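Local structure of THB11 (Chlamydomonas reinhardtii, 6TD7) at residues Val27-Leu41 / Asp94-Glu108. The protein binds heme b through this truncated-hemoglobin domain, one part of a longer protein, and probably oxygen and other small ligands, with a possible part in nitrite reduction. Residues are numbered along the deposited sequence; the frame is centred on the assembly and turned at random. Where two conformers were deposited one is given.
Sequences VVELFYRKLYADPQL and DFDLGMKYFEEAMTE. With HEM (protoporphyrin IX containing Fe), chain B; CYN (cyanide ion), chain C.
Helix 27-36 runs across helix 94-108 at 134°, their axes 8.3 Å apart at closest approach, with V27 beside A105 and F31 beside F102. K34 lies among Y101, E104, A105 and E108 as a knob in a hole. K34 CB rests over one face of the Y101 ring, a CH-pi contact. The bend at chi4 (-73°) turns K34 NZ to E108 OE2 (2.6 Å, syn side) and E104 OE2 (2.8 Å, anti side), a salt bridge to each. K100 takes the other oxygen of E104, extending the network. A methionine in place of K34 would probably strip E108 of its lysine partner and leave E104 to K100, costing the helices this charged link. Y101 OH gives D38 OD2 a very short hydrogen bond (2.5 Å); D38 OD1 accepts from Q40 N (an Asx turn) and, from the opposite face, L41 N (completing an Asx motif). Q40 NE2 meets the syn lone pair of D94 OD1 at 2.8 Å. Deeper in, F102 turns its edge to the face of F31 (planes at 67°) and receives V27 CG1 over its own face. Side-chainless G98 lets heme vinyl CBB come within 3.4 Å of G98 CA. Y32 OH donates to the cyanide N, forming the distal pocket with L53 and Q57 of helix 50-64. That helix also touches F31, helix 113-123 packs on F102 and M106, and helix 125-131 meets F95, covering the buried side of this B/G pair of the 2-on-2 globin fold; the K34-E108 side is more open.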
ATOM      1  N   VAL A  27      -0.183  11.552  -1.498  1.00 13.92           N
ATOM      2  CA  VAL A  27       0.602  10.350  -1.784  1.00  9.01           C
ATOM      3  C   VAL A  27      -0.321   9.196  -2.162  1.00  6.78           C
ATOM      4  O   VAL A  27      -0.120   8.524  -3.182  1.00  9.51           O
ATOM      5  CB  VAL A  27       1.481   9.985  -0.574  1.00  8.89           C
ATOM      6  CG1 VAL A  27       2.036   8.573  -0.719  1.00 11.40           C
ATOM      7  CG2 VAL A  27       2.616  10.986  -0.405  1.00 12.64           C
ATOM      8  N   VAL A  28      -1.341   8.939  -1.338  1.00 11.93           N
ATOM      9  CA  VAL A  28      -2.241   7.819  -1.599  1.00 12.61           C
ATOM     10  C   VAL A  28      -2.983   8.019  -2.914  1.00 11.37           C
ATOM     11  O   VAL A  28      -3.183   7.071  -3.682  1.00 13.50           O
ATOM     12  CB  VAL A  28      -3.229   7.637  -0.430  1.00 14.55           C
ATOM     13  CG1 VAL A  28      -4.200   6.489  -0.728  1.00 15.71           C
ATOM     14  CG2 VAL A  28      -2.480   7.384   0.854  1.00 12.04           C
ATOM     15  N   GLU A  29      -3.413   9.250  -3.197  0.51  9.82           N
ATOM     16  CA  GLU A  29      -4.161   9.484  -4.430  0.51 15.31           C
ATOM     17  C   GLU A  29      -3.275   9.283  -5.653  0.51 11.67           C
ATOM     18  O   GLU A  29      -3.716   8.720  -6.661  0.51  9.87           O
ATOM     19  CB  GLU A  29      -4.772  10.885  -4.418  0.51 13.31           C
ATOM     20  CG  GLU A  29      -5.943  11.014  -3.453  0.51 18.10           C
ATOM     21  CD  GLU A  29      -6.392  12.447  -3.231  0.51 18.72           C
ATOM     22  OE1 GLU A  29      -5.678  13.381  -3.655  0.51 18.53           O
ATOM     23  OE2 GLU A  29      -7.466  12.637  -2.622  0.51 16.60           O
ATOM     24  N   LEU A  30      -2.021   9.730  -5.579  1.00 14.11           N
ATOM     25  CA  LEU A  30      -1.089   9.496  -6.678  1.00 12.06           C
ATOM     26  C   LEU A  30      -0.763   8.013  -6.809  1.00 12.83           C
ATOM     27  O   LEU A  30      -0.695   7.482  -7.925  1.00 10.17           O
ATOM     28  CB  LEU A  30       0.168  10.323  -6.431  1.00 12.30           C
ATOM     29  CG  LEU A  30       1.300  10.343  -7.448  1.00 12.86           C
ATOM     30  CD1 LEU A  30       0.776  10.623  -8.841  1.00 16.95           C
ATOM     31  CD2 LEU A  30       2.308  11.402  -7.003  1.00 12.39           C
ATOM     32  N   PHE A  31      -0.547   7.338  -5.680  1.00 11.61           N
ATOM     33  CA  PHE A  31      -0.389   5.885  -5.679  1.00 10.39           C
ATOM     34  C   PHE A  31      -1.503   5.212  -6.469  1.00  9.48           C
ATOM     35  O   PHE A  31      -1.240   4.397  -7.362  1.00 13.29           O
ATOM     36  CB  PHE A  31      -0.352   5.389  -4.228  1.00 12.02           C
ATOM     37  CG  PHE A  31      -0.519   3.898  -4.073  1.00  7.38           C
ATOM     38  CD1 PHE A  31       0.496   3.025  -4.429  1.00 11.94           C
ATOM     39  CD2 PHE A  31      -1.688   3.376  -3.538  1.00 15.70           C
ATOM     40  CE1 PHE A  31       0.339   1.652  -4.273  1.00  8.88           C
ATOM     41  CE2 PHE A  31      -1.853   2.006  -3.377  1.00 15.36           C
ATOM     42  CZ  PHE A  31      -0.841   1.143  -3.744  1.00  9.27           C
ATOM     43  N   TYR A  32      -2.760   5.542  -6.170  1.00 11.63           N
ATOM     44  CA  TYR A  32      -3.855   4.884  -6.879  1.00 11.89           C
ATOM     45  C   TYR A  32      -3.911   5.302  -8.343  1.00 12.20           C
ATOM     46  O   TYR A  32      -4.257   4.486  -9.204  1.00 10.67           O
ATOM     47  CB  TYR A  32      -5.185   5.159  -6.183  1.00 12.30           C
ATOM     48  CG  TYR A  32      -5.399   4.236  -5.011  1.00 13.76           C
ATOM     49  CD1 TYR A  32      -5.706   2.893  -5.202  1.00 14.27           C
ATOM     50  CD2 TYR A  32      -5.270   4.698  -3.714  1.00 15.37           C
ATOM     51  CE1 TYR A  32      -5.885   2.042  -4.126  1.00 13.45           C
ATOM     52  CE2 TYR A  32      -5.451   3.862  -2.638  1.00 15.49           C
ATOM     53  CZ  TYR A  32      -5.754   2.537  -2.845  1.00 15.96           C
ATOM     54  OH  TYR A  32      -5.931   1.730  -1.747  1.00 15.28           O
ATOM     55  N   ARG A  33      -3.560   6.547  -8.655  1.00 12.68           N
ATOM     56  CA  ARG A  33      -3.511   6.946 -10.057  1.00 11.24           C
ATOM     57  C   ARG A  33      -2.513   6.086 -10.829  1.00 14.32           C
ATOM     58  O   ARG A  33      -2.811   5.610 -11.931  1.00 13.55           O
ATOM     59  CB  ARG A  33      -3.159   8.427 -10.167  1.00 16.99           C
ATOM     60  CG  ARG A  33      -3.784   9.119 -11.365  1.00 32.17           C
ATOM     61  CD  ARG A  33      -4.220  10.539 -11.022  1.00 31.06           C
ATOM     62  NE  ARG A  33      -3.074  11.387 -10.714  1.00 24.60           N
ATOM     63  CZ  ARG A  33      -2.947  12.142  -9.625  1.00 26.02           C
ATOM     64  NH1 ARG A  33      -3.904  12.195  -8.709  1.00 36.28           N
ATOM     65  NH2 ARG A  33      -1.847  12.862  -9.466  1.00 34.54           N
ATOM     66  N   LYS A  34      -1.328   5.861 -10.255  1.00 12.98           N
ATOM     67  CA  LYS A  34      -0.337   5.014 -10.908  1.00 10.94           C
ATOM     68  C   LYS A  34      -0.827   3.575 -11.039  1.00 13.60           C
ATOM     69  O   LYS A  34      -0.632   2.939 -12.082  1.00 12.98           O
ATOM     70  CB  LYS A  34       0.974   5.059 -10.122  1.00 12.60           C
ATOM     71  CG  LYS A  34       1.684   6.399 -10.185  1.00 14.62           C
ATOM     72  CD  LYS A  34       2.675   6.562  -9.039  1.00 16.31           C
ATOM     73  CE  LYS A  34       3.476   7.847  -9.170  1.00 21.63           C
ATOM     74  NZ  LYS A  34       4.485   7.772 -10.266  1.00 20.51           N
ATOM     75  N   LEU A  35      -1.449   3.040  -9.981  1.00 11.53           N
ATOM     76  CA  LEU A  35      -1.927   1.662 -10.015  1.00 12.93           C
ATOM     77  C   LEU A  35      -2.875   1.433 -11.182  1.00 14.05           C
ATOM     78  O   LEU A  35      -2.716   0.487 -11.961  1.00 15.89           O
ATOM     79  CB  LEU A  35      -2.653   1.308  -8.717  1.00 13.59           C
ATOM     80  CG  LEU A  35      -1.927   0.924  -7.431  1.00 26.46           C
ATOM     81  CD1 LEU A  35      -2.931   0.201  -6.519  1.00 19.67           C
ATOM     82  CD2 LEU A  35      -0.701   0.067  -7.661  1.00 19.68           C
ATOM     83  N   TYR A  36      -3.902   2.279 -11.289  1.00 13.02           N
ATOM     84  CA  TYR A  36      -4.938   2.090 -12.295  1.00 14.02           C
ATOM     85  C   TYR A  36      -4.441   2.386 -13.700  1.00 19.14           C
ATOM     86  O   TYR A  36      -5.081   1.971 -14.671  1.00 18.60           O
ATOM     87  CB  TYR A  36      -6.142   2.975 -11.962  1.00 18.94           C
ATOM     88  CG  TYR A  36      -7.086   2.364 -10.949  1.00 17.04           C
ATOM     89  CD1 TYR A  36      -6.846   2.482  -9.587  1.00 16.03           C
ATOM     90  CD2 TYR A  36      -8.216   1.667 -11.357  1.00 15.58           C
ATOM     91  CE1 TYR A  36      -7.705   1.922  -8.660  1.00 18.78           C
ATOM     92  CE2 TYR A  36      -9.081   1.107 -10.436  1.00 19.71           C
ATOM     93  CZ  TYR A  36      -8.820   1.240  -9.091  1.00 18.80           C
ATOM     94  OH  TYR A  36      -9.678   0.683  -8.176  1.00 17.10           O
ATOM     95  N   ALA A  37      -3.325   3.095 -13.831  1.00 15.37           N
ATOM     96  CA  ALA A  37      -2.710   3.355 -15.123  1.00 16.55           C
ATOM     97  C   ALA A  37      -1.764   2.246 -15.564  1.00 22.24           C
ATOM     98  O   ALA A  37      -1.234   2.312 -16.678  1.00 20.76           O
ATOM     99  CB  ALA A  37      -1.951   4.685 -15.075  1.00 17.89           C
ATOM    100  N   ASP A  38      -1.544   1.233 -14.736  1.00 13.91           N
ATOM    101  CA  ASP A  38      -0.570   0.201 -15.090  1.00 17.73           C
ATOM    102  C   ASP A  38      -1.261  -0.958 -15.799  1.00 17.53           C
ATOM    103  O   ASP A  38      -2.232  -1.509 -15.267  1.00 15.81           O
ATOM    104  CB  ASP A  38       0.146  -0.305 -13.847  1.00 19.82           C
ATOM    105  CG  ASP A  38       1.222  -1.317 -14.169  1.00 17.31           C
ATOM    106  OD1 ASP A  38       0.879  -2.477 -14.476  1.00 19.04           O
ATOM    107  OD2 ASP A  38       2.413  -0.947 -14.128  1.00 19.21           O
ATOM    108  N   PRO A  39      -0.781  -1.375 -16.977  1.00 21.66           N
ATOM    109  CA  PRO A  39      -1.511  -2.401 -17.742  1.00 24.07           C
ATOM    110  C   PRO A  39      -1.443  -3.797 -17.141  1.00 22.57           C
ATOM    111  O   PRO A  39      -2.280  -4.636 -17.494  1.00 21.82           O
ATOM    112  CB  PRO A  39      -0.841  -2.353 -19.123  1.00 31.15           C
ATOM    113  CG  PRO A  39       0.535  -1.842 -18.855  1.00 30.41           C
ATOM    114  CD  PRO A  39       0.407  -0.885 -17.703  1.00 27.47           C
ATOM    115  N   GLN A  40      -0.481  -4.080 -16.257  1.00 18.96           N
ATOM    116  CA  GLN A  40      -0.448  -5.377 -15.585  1.00 21.81           C
ATOM    117  C   GLN A  40      -1.350  -5.401 -14.356  1.00 18.39           C
ATOM    118  O   GLN A  40      -1.916  -6.451 -14.031  1.00 20.24           O
ATOM    119  CB  GLN A  40       0.991  -5.737 -15.197  1.00 23.52           C
ATOM    120  CG  GLN A  40       1.144  -6.918 -14.227  1.00 35.88           C
ATOM    121  CD  GLN A  40       0.780  -8.270 -14.834  1.00 50.04           C
ATOM    122  OE1 GLN A  40       0.724  -8.423 -16.055  1.00 32.26           O
ATOM    123  NE2 GLN A  40       0.542  -9.261 -13.974  1.00 22.81           N
ATOM    124  N   LEU A  41      -1.507  -4.271 -13.668  1.00 17.32           N
ATOM    125  CA  LEU A  41      -2.314  -4.240 -12.455  1.00 15.34           C
ATOM    126  C   LEU A  41      -3.785  -3.971 -12.728  1.00 20.56           C
ATOM    127  O   LEU A  41      -4.630  -4.327 -11.901  1.00 16.79           O
ATOM    128  CB  LEU A  41      -1.776  -3.180 -11.491  1.00 14.65           C
ATOM    129  CG  LEU A  41      -0.305  -3.360 -11.109  1.00 10.86           C
ATOM    130  CD1 LEU A  41       0.124  -2.279 -10.137  1.00 14.43           C
ATOM    131  CD2 LEU A  41      -0.046  -4.745 -10.529  1.00 12.79           C
ATOM    132  N   ASP A  94       3.455  -8.461  -8.876  1.00 11.53           N
ATOM    133  CA  ASP A  94       2.496  -7.359  -8.930  1.00 11.31           C
ATOM    134  C   ASP A  94       2.596  -6.497  -7.675  1.00 11.18           C
ATOM    135  O   ASP A  94       2.515  -5.267  -7.749  1.00  6.81           O
ATOM    136  CB  ASP A  94       1.072  -7.893  -9.101  1.00  7.27           C
ATOM    137  CG  ASP A  94       0.889  -8.688 -10.384  1.00 12.91           C
ATOM    138  OD1 ASP A  94       1.337  -8.218 -11.452  1.00 13.98           O
ATOM    139  OD2 ASP A  94       0.288  -9.783 -10.320  1.00 15.56           O
ATOM    140  N   PHE A  95       2.803  -7.128  -6.516  1.00  7.97           N
ATOM    141  CA  PHE A  95       2.958  -6.362  -5.284  1.00  6.94           C
ATOM    142  C   PHE A  95       4.210  -5.491  -5.328  1.00 11.78           C
ATOM    143  O   PHE A  95       4.197  -4.354  -4.841  1.00  9.70           O
ATOM    144  CB  PHE A  95       3.000  -7.302  -4.077  1.00  8.89           C
ATOM    145  CG  PHE A  95       2.771  -6.602  -2.764  1.00 15.68           C
ATOM    146  CD1 PHE A  95       1.510  -6.144  -2.421  1.00 20.48           C
ATOM    147  CD2 PHE A  95       3.812  -6.393  -1.878  1.00 23.73           C
ATOM    148  CE1 PHE A  95       1.293  -5.491  -1.220  1.00 23.64           C
ATOM    149  CE2 PHE A  95       3.597  -5.742  -0.673  1.00 14.64           C
ATOM    150  CZ  PHE A  95       2.339  -5.292  -0.346  1.00 18.88           C
ATOM    151  N   ASP A  96       5.304  -6.005  -5.902  1.00  6.79           N
ATOM    152  CA  ASP A  96       6.500  -5.186  -6.071  1.00 11.03           C
ATOM    153  C   ASP A  96       6.181  -3.911  -6.845  1.00 11.54           C
ATOM    154  O   ASP A  96       6.620  -2.816  -6.481  1.00 13.90           O
ATOM    155  CB  ASP A  96       7.592  -5.973  -6.801  1.00  9.38           C
ATOM    156  CG  ASP A  96       8.195  -7.088  -5.961  1.00 18.66           C
ATOM    157  OD1 ASP A  96       8.067  -7.076  -4.716  1.00 12.09           O
ATOM    158  OD2 ASP A  96       8.833  -7.975  -6.567  1.00 17.81           O
ATOM    159  N   LEU A  97       5.423  -4.041  -7.934  1.00  7.71           N
ATOM    160  CA  LEU A  97       5.053  -2.868  -8.722  1.00 10.54           C
ATOM    161  C   LEU A  97       4.249  -1.882  -7.883  1.00  9.80           C
ATOM    162  O   LEU A  97       4.480  -0.668  -7.945  1.00 11.88           O
ATOM    163  CB  LEU A  97       4.274  -3.322  -9.952  1.00 14.81           C
ATOM    164  CG  LEU A  97       4.091  -2.404 -11.156  1.00 23.16           C
ATOM    165  CD1 LEU A  97       5.355  -1.641 -11.507  1.00 24.41           C
ATOM    166  CD2 LEU A  97       3.642  -3.268 -12.328  1.00 36.11           C
ATOM    167  N   GLY A  98       3.303  -2.385  -7.090  1.00 12.43           N
ATOM    168  CA  GLY A  98       2.584  -1.516  -6.176  1.00 13.26           C
ATOM    169  C   GLY A  98       3.507  -0.772  -5.232  1.00 13.77           C
ATOM    170  O   GLY A  98       3.326   0.423  -4.985  1.00 10.17           O
ATOM    171  N   MET A  99       4.509  -1.464  -4.683  1.00 16.47           N
ATOM    172  CA  MET A  99       5.433  -0.796  -3.770  1.00 12.64           C
ATOM    173  C   MET A  99       6.289   0.233  -4.502  1.00 13.40           C
ATOM    174  O   MET A  99       6.571   1.309  -3.961  1.00 13.87           O
ATOM    175  CB  MET A  99       6.296  -1.831  -3.044  1.00 11.60           C
ATOM    176  CG  MET A  99       5.625  -2.325  -1.757  1.00 16.78           C
ATOM    177  SD  MET A  99       6.500  -3.620  -0.843  1.00 25.13           S
ATOM    178  CE  MET A  99       7.007  -4.719  -2.163  1.00 26.10           C
ATOM    179  N   LYS A 100       6.703  -0.071  -5.736  1.00 15.66           N
ATOM    180  CA  LYS A 100       7.391   0.923  -6.554  1.00 11.89           C
ATOM    181  C   LYS A 100       6.546   2.183  -6.698  1.00 14.09           C
ATOM    182  O   LYS A 100       7.044   3.304  -6.543  1.00 10.86           O
ATOM    183  CB  LYS A 100       7.714   0.328  -7.930  1.00 11.78           C
ATOM    184  CG  LYS A 100       8.424   1.271  -8.910  1.00 18.69           C
ATOM    185  CD  LYS A 100       7.704   1.338 -10.265  1.00 36.66           C
ATOM    186  CE  LYS A 100       8.679   1.311 -11.440  1.00 38.14           C
ATOM    187  NZ  LYS A 100       8.473   2.455 -12.368  1.00 49.62           N
ATOM    188  N   TYR A 101       5.251   2.016  -6.980  1.00  9.95           N
ATOM    189  CA  TYR A 101       4.386   3.165  -7.217  1.00  8.38           C
ATOM    190  C   TYR A 101       4.134   3.965  -5.943  1.00 12.75           C
ATOM    191  O   TYR A 101       4.002   5.193  -6.003  1.00 14.57           O
ATOM    192  CB  TYR A 101       3.063   2.699  -7.818  1.00  6.64           C
ATOM    193  CG  TYR A 101       3.161   2.281  -9.262  1.00 11.48           C
ATOM    194  CD1 TYR A 101       3.955   2.986 -10.155  1.00 15.87           C
ATOM    195  CD2 TYR A 101       2.457   1.184  -9.735  1.00  9.10           C
ATOM    196  CE1 TYR A 101       4.042   2.612 -11.475  1.00 16.36           C
ATOM    197  CE2 TYR A 101       2.538   0.803 -11.056  1.00 16.50           C
ATOM    198  CZ  TYR A 101       3.333   1.520 -11.921  1.00 19.97           C
ATOM    199  OH  TYR A 101       3.426   1.149 -13.241  1.00 21.71           O
ATOM    200  N   PHE A 102       4.050   3.300  -4.794  1.00  7.27           N
ATOM    201  CA  PHE A 102       3.901   4.040  -3.545  1.00  8.52           C
ATOM    202  C   PHE A 102       5.151   4.860  -3.268  1.00 13.21           C
ATOM    203  O   PHE A 102       5.067   6.019  -2.843  1.00 13.27           O
ATOM    204  CB  PHE A 102       3.619   3.079  -2.396  1.00  8.64           C
ATOM    205  CG  PHE A 102       3.064   3.745  -1.178  1.00 13.79           C
ATOM    206  CD1 PHE A 102       3.908   4.288  -0.226  1.00 16.88           C
ATOM    207  CD2 PHE A 102       1.694   3.833  -0.988  1.00 13.72           C
ATOM    208  CE1 PHE A 102       3.399   4.903   0.891  1.00 10.50           C
ATOM    209  CE2 PHE A 102       1.177   4.444   0.131  1.00 15.47           C
ATOM    210  CZ  PHE A 102       2.032   4.983   1.071  1.00 17.64           C
ATOM    211  N   GLU A 103       6.321   4.276  -3.528  1.00 11.86           N
ATOM    212  CA  GLU A 103       7.576   5.000  -3.371  1.00 13.14           C
ATOM    213  C   GLU A 103       7.680   6.158  -4.354  1.00  8.58           C
ATOM    214  O   GLU A 103       8.153   7.245  -4.001  1.00 12.50           O
ATOM    215  CB  GLU A 103       8.744   4.031  -3.557  1.00 14.15           C
ATOM    216  CG  GLU A 103      10.119   4.650  -3.421  1.00 19.79           C
ATOM    217  CD  GLU A 103      11.217   3.707  -3.876  1.00 30.16           C
ATOM    218  OE1 GLU A 103      12.238   3.592  -3.167  1.00 30.35           O
ATOM    219  OE2 GLU A 103      11.057   3.074  -4.940  1.00 33.18           O
ATOM    220  N   GLU A 104       7.267   5.938  -5.609  1.00  9.49           N
ATOM    221  CA  GLU A 104       7.278   7.016  -6.594  1.00 13.44           C
ATOM    222  C   GLU A 104       6.382   8.168  -6.158  1.00 12.70           C
ATOM    223  O   GLU A 104       6.737   9.341  -6.321  1.00 10.37           O
ATOM    224  CB  GLU A 104       6.820   6.494  -7.958  1.00 14.29           C
ATOM    225  CG  GLU A 104       7.817   5.598  -8.663  1.00 17.73           C
ATOM    226  CD  GLU A 104       7.366   5.187 -10.056  1.00 24.88           C
ATOM    227  OE1 GLU A 104       8.151   4.502 -10.741  1.00 29.16           O
ATOM    228  OE2 GLU A 104       6.240   5.545 -10.469  1.00 18.30           O
ATOM    229  N   ALA A 105       5.199   7.846  -5.626  1.00 12.10           N
ATOM    230  CA  ALA A 105       4.288   8.881  -5.152  1.00 13.15           C
ATOM    231  C   ALA A 105       4.928   9.725  -4.057  1.00  9.74           C
ATOM    232  O   ALA A 105       4.811  10.955  -4.067  1.00  9.32           O
ATOM    233  CB  ALA A 105       2.991   8.245  -4.650  1.00  8.45           C
ATOM    234  N   MET A 106       5.609   9.086  -3.103  1.00  7.21           N
ATOM    235  CA  MET A 106       6.296   9.852  -2.066  1.00 10.40           C
ATOM    236  C   MET A 106       7.412  10.701  -2.661  1.00 10.45           C
ATOM    237  O   MET A 106       7.597  11.859  -2.271  1.00 10.80           O
ATOM    238  CB  MET A 106       6.851   8.916  -0.992  1.00 11.24           C
ATOM    239  CG  MET A 106       5.808   8.391  -0.012  1.00 15.86           C
ATOM    240  SD  MET A 106       6.548   7.461   1.343  1.00 12.40           S
ATOM    241  CE  MET A 106       7.248   6.090   0.437  1.00 16.29           C
ATOM    242  N   THR A 107       8.169  10.145  -3.609  1.00 10.66           N
ATOM    243  CA  THR A 107       9.240  10.912  -4.240  1.00  9.41           C
ATOM    244  C   THR A 107       8.685  12.140  -4.952  1.00 10.49           C
ATOM    245  O   THR A 107       9.210  13.251  -4.814  1.00  9.95           O
ATOM    246  CB  THR A 107      10.006  10.034  -5.235  1.00 11.49           C
ATOM    247  OG1 THR A 107      10.565   8.896  -4.565  1.00 12.41           O
ATOM    248  CG2 THR A 107      11.119  10.832  -5.911  1.00 14.11           C
ATOM    249  N   GLU A 108       7.619  11.948  -5.733  1.00 11.07           N
ATOM    250  CA  GLU A 108       7.080  13.022  -6.555  1.00  9.91           C
ATOM    251  C   GLU A 108       6.457  14.138  -5.732  1.00 11.83           C
ATOM    252  O   GLU A 108       6.299  15.250  -6.247  1.00 12.93           O
ATOM    253  CB  GLU A 108       6.058  12.445  -7.535  1.00 10.80           C
ATOM    254  CG  GLU A 108       6.717  11.693  -8.674  1.00 19.32           C
ATOM    255  CD  GLU A 108       5.789  10.737  -9.388  1.00 18.23           C
ATOM    256  OE1 GLU A 108       4.592  11.057  -9.561  1.00 16.90           O
ATOM    257  OE2 GLU A 108       6.269   9.653  -9.779  1.00 18.27           O
TER
HETATM  258  CHA HEM B 201      -7.269  -4.357  -0.134  1.00 16.99           C
HETATM  259  CHB HEM B 201      -5.688  -5.021  -4.703  1.00 14.35           C
HETATM  260  CHC HEM B 201      -1.248  -3.416  -3.555  1.00 15.80           C
HETATM  261  CHD HEM B 201      -2.681  -3.183   1.132  1.00 17.70           C
HETATM  262  C1A HEM B 201      -7.257  -4.650  -1.487  1.00 13.79           C
HETATM  263  C2A HEM B 201      -8.374  -5.050  -2.331  1.00 14.61           C
HETATM  264  C3A HEM B 201      -7.910  -5.222  -3.573  1.00 13.97           C
HETATM  265  C4A HEM B 201      -6.494  -4.944  -3.583  1.00 17.98           C
HETATM  266  CMA HEM B 201      -8.727  -5.638  -4.814  1.00 19.25           C
HETATM  267  CAA HEM B 201      -9.855  -5.231  -1.923  1.00 26.87           C
HETATM  268  CBA HEM B 201     -10.025  -6.214  -0.777  1.00 35.16           C
HETATM  269  CGA HEM B 201     -11.445  -6.139  -0.268  1.00 31.71           C
HETATM  270  O1A HEM B 201     -11.861  -7.089   0.443  1.00 59.51           O
HETATM  271  O2A HEM B 201     -12.158  -5.143  -0.564  1.00 22.05           O
HETATM  272  C1B HEM B 201      -4.379  -4.593  -4.802  1.00 15.16           C
HETATM  273  C2B HEM B 201      -3.611  -4.498  -6.025  1.00 15.96           C
HETATM  274  C3B HEM B 201      -2.383  -4.067  -5.722  1.00 10.85           C
HETATM  275  C4B HEM B 201      -2.323  -3.862  -4.289  1.00 15.78           C
HETATM  276  CMB HEM B 201      -4.125  -4.851  -7.437  1.00 19.83           C
HETATM  277  CAB HEM B 201      -1.251  -3.826  -6.747  1.00 15.11           C
HETATM  278  CBB HEM B 201       0.023  -3.687  -6.376  1.00 17.47           C
HETATM  279  C1C HEM B 201      -1.290  -3.203  -2.194  1.00 15.70           C
HETATM  280  C2C HEM B 201      -0.194  -2.665  -1.435  1.00 17.86           C
HETATM  281  C3C HEM B 201      -0.558  -2.611  -0.156  1.00 19.82           C
HETATM  282  C4C HEM B 201      -1.929  -3.083  -0.031  1.00 16.69           C
HETATM  283  CMC HEM B 201       1.180  -2.265  -2.015  1.00 22.84           C
HETATM  284  CAC HEM B 201       0.361  -2.090   0.962  1.00 25.28           C
HETATM  285  CBC HEM B 201       0.317  -2.658   2.167  1.00 35.32           C
HETATM  286  C1D HEM B 201      -4.052  -3.387   1.178  1.00 20.78           C
HETATM  287  C2D HEM B 201      -4.916  -3.139   2.312  1.00 14.40           C
HETATM  288  C3D HEM B 201      -6.168  -3.469   1.965  1.00 13.65           C
HETATM  289  C4D HEM B 201      -6.166  -3.923   0.591  1.00 11.66           C
HETATM  290  CMD HEM B 201      -4.443  -2.597   3.678  1.00 12.78           C
HETATM  291  CAD HEM B 201      -7.432  -3.341   2.831  1.00 14.86           C
HETATM  292  CBD HEM B 201      -7.668  -4.522   3.751  1.00 26.31           C
HETATM  293  CGD HEM B 201      -8.845  -4.085   4.581  1.00 19.38           C
HETATM  294  O1D HEM B 201      -8.630  -3.608   5.726  1.00 20.57           O
HETATM  295  O2D HEM B 201      -9.993  -4.180   4.074  1.00 21.54           O
HETATM  296  NA  HEM B 201      -6.129  -4.600  -2.292  1.00 12.75           N
HETATM  297  NB  HEM B 201      -3.562  -4.191  -3.759  1.00 11.26           N
HETATM  298  NC  HEM B 201      -2.342  -3.439  -1.310  1.00 13.78           N
HETATM  299  ND  HEM B 201      -4.852  -3.863   0.150  1.00 11.13           N
HETATM  300 FE   HEM B 201      -4.234  -3.997  -1.760  1.00 21.92          FE
HETATM  301  C   CYN C 202      -4.664  -1.857  -2.204  1.00 18.99           C
HETATM  302  N   CYN C 202      -5.297  -0.897  -2.332  1.00 19.54           N